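Local atomic coordinates of ABC transporter ATP-binding protein (Leptospira interrogans serovar Copenhageni, PDB entry 4HZI), a protein that probably binds and hydrolyses ATP as the ATPase subunit of an orphan ABC transporter involved in manganese utilization and tolerance. Residues E218-K222 with K223-S227. Numbering follows the deposited sequence.
Sequences EYHSK and KKFTS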
loop_
_atom_site.group_PDB
_atom_site.type_symbol
_atom_site.label_atom_id
_atom_site.label_comp_id
_atom_site.label_asym_id
_atom_site.label_seq_id
_atom_site.Cartn_x
_atom_site.Cartn_y
_atom_site.Cartn_z
ATOM N N GLU A 218 -20.678 5.504 7.584
ATOM C CA GLU A 218 -21.549 6.379 8.324
ATOM C C GLU A 218 -22.170 7.385 7.379
ATOM O O GLU A 218 -23.370 7.657 7.419
ATOM C CB GLU A 218 -20.741 7.052 9.435
ATOM C CG GLU A 218 -21.571 7.889 10.385
ATOM C CD GLU A 218 -21.173 7.684 11.841
ATOM O OE1 GLU A 218 -19.964 7.457 12.119
ATOM O OE2 GLU A 218 -22.081 7.743 12.702
ATOM N N TYR A 219 -21.356 7.894 6.472
ATOM C CA TYR A 219 -21.827 8.788 5.455
ATOM C C TYR A 219 -22.919 8.093 4.614
ATOM O O TYR A 219 -23.986 8.687 4.337
ATOM C CB TYR A 219 -20.642 9.298 4.599
ATOM C CG TYR A 219 -21.081 10.320 3.585
ATOM C CD1 TYR A 219 -21.099 11.662 3.904
ATOM C CD2 TYR A 219 -21.526 9.939 2.322
ATOM C CE1 TYR A 219 -21.564 12.603 3.005
ATOM C CE2 TYR A 219 -21.963 10.872 1.391
ATOM C CZ TYR A 219 -21.999 12.213 1.747
ATOM O OH TYR A 219 -22.410 13.159 0.839
ATOM N N HIS A 220 -22.638 6.865 4.188
ATOM C CA HIS A 220 -23.540 6.092 3.367
ATOM C C HIS A 220 -24.861 5.810 4.082
ATOM O O HIS A 220 -25.908 5.771 3.446
ATOM C CB HIS A 220 -22.889 4.781 2.995
ATOM C CG HIS A 220 -23.766 3.847 2.226
ATOM N ND1 HIS A 220 -24.430 2.798 2.820
ATOM C CD2 HIS A 220 -24.102 3.810 0.920
ATOM C CE1 HIS A 220 -25.142 2.161 1.914
ATOM N NE2 HIS A 220 -24.963 2.764 0.751
ATOM N N SER A 221 -24.791 5.565 5.391
ATOM C CA SER A 221 -25.996 5.300 6.195
ATOM C C SER A 221 -26.961 6.509 6.219
ATOM O O SER A 221 -28.159 6.340 6.402
ATOM C CB SER A 221 -25.597 4.875 7.623
ATOM O OG SER A 221 -25.302 6.026 8.418
ATOM N N LYS A 222 -26.445 7.715 6.025
ATOM C CA LYS A 222 -27.226 8.938 6.148
ATOM C C LYS A 222 -27.822 9.423 4.831
ATOM O O LYS A 222 -28.907 10.042 4.818
ATOM C CB LYS A 222 -26.353 10.046 6.705
ATOM C CG LYS A 222 -26.001 9.833 8.163
ATOM C CD LYS A 222 -24.954 10.841 8.597
ATOM C CE LYS A 222 -24.407 10.526 9.983
ATOM N NZ LYS A 222 -23.402 11.561 10.387
ATOM N N LYS A 223 -27.130 9.118 3.728
ATOM C CA LYS A 223 -27.365 9.791 2.462
ATOM C C LYS A 223 -27.150 8.839 1.278
ATOM O O LYS A 223 -26.147 8.126 1.252
ATOM C CB LYS A 223 -26.352 10.944 2.345
ATOM C CG LYS A 223 -27.003 12.267 1.990
ATOM C CD LYS A 223 -26.293 13.052 0.899
ATOM C CE LYS A 223 -27.320 13.872 0.123
ATOM N NZ LYS A 223 -26.741 14.620 -1.025
ATOM N N LYS A 224 -28.085 8.802 0.327
ATOM C CA LYS A 224 -27.853 8.082 -0.928
ATOM C C LYS A 224 -26.835 8.857 -1.804
ATOM O O LYS A 224 -26.862 10.100 -1.858
ATOM C CB LYS A 224 -29.161 7.849 -1.685
ATOM C CG LYS A 224 -29.988 6.695 -1.130
ATOM C CD LYS A 224 -31.268 6.505 -1.927
ATOM C CE LYS A 224 -32.187 5.480 -1.290
ATOM N NZ LYS A 224 -31.500 4.217 -0.867
ATOM N N PHE A 225 -25.918 8.117 -2.454
ATOM C CA PHE A 225 -24.941 8.710 -3.401
ATOM C C PHE A 225 -24.434 7.642 -4.390
ATOM O O PHE A 225 -24.874 6.490 -4.327
ATOM C CB PHE A 225 -23.778 9.434 -2.688
ATOM C CG PHE A 225 -22.782 8.536 -1.962
ATOM C CD1 PHE A 225 -23.117 7.838 -0.817
ATOM C CD2 PHE A 225 -21.461 8.430 -2.411
ATOM C CE1 PHE A 225 -22.178 7.087 -0.137
ATOM C CE2 PHE A 225 -20.525 7.654 -1.750
ATOM C CZ PHE A 225 -20.876 6.944 -0.628
ATOM N N THR A 226 -23.647 8.070 -5.366
ATOM C CA THR A 226 -23.191 7.155 -6.448
ATOM C C THR A 226 -21.664 7.203 -6.439
ATOM O O THR A 226 -21.089 8.292 -6.345
ATOM C CB THR A 226 -23.707 7.576 -7.842
ATOM O OG1 THR A 226 -25.130 7.701 -7.821
ATOM C CG2 THR A 226 -23.381 6.512 -8.879
ATOM N N SER A 227 -21.020 6.048 -6.538
ATOM C CA SER A 227 -19.574 6.005 -6.471
ATOM C C SER A 227 -18.899 4.894 -7.240
ATOM O O SER A 227 -19.473 3.845 -7.480
ATOM C CB SER A 227 -19.098 6.001 -5.012
ATOM O OG SER A 227 -19.231 4.762 -4.402
#
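In the helix-to-strand connection between helix 206-222 and the parallel strand 227-231 of the ABC ATPase core, Phe225 folds back against Tyr219 and His220 of the last helical turn. The tyrosine ring turns one edge, CD2 and CE2, to a face of the phenylalanine in a T-shaped stack, with centroids 5.3 Å apart and planes at 83°. CD2 of Tyr219 comes within 3.8 Å of CE1 of Phe225, while CE2 stands over the rim of that ring. With chi1 at 70°, Phe225 holds CG between its own backbone N and carbonyl carbon, which turns the ring back to the helix. His220 meets the phenylalanine differently: its CB lies at the ring's edge, and its CD2 is 3.9 Å from CE1 of Phe225. Lys223 runs alongside Tyr219, CD 3.9 Å from the phenolic OH. The backbone adds a weak, bent bond from Lys223 N to Tyr219 O (3.2 Å, 127° at the hydrogen). Around this pair, Phe184 meets Tyr219 edge-to-face, and Phe240 stacks with His220. Helix end and loop thus meet mainly through aromatic and apolar contacts, and Phe225, edge-to-face with His62, extends the cluster to strand 62-67 of the mixed sheet.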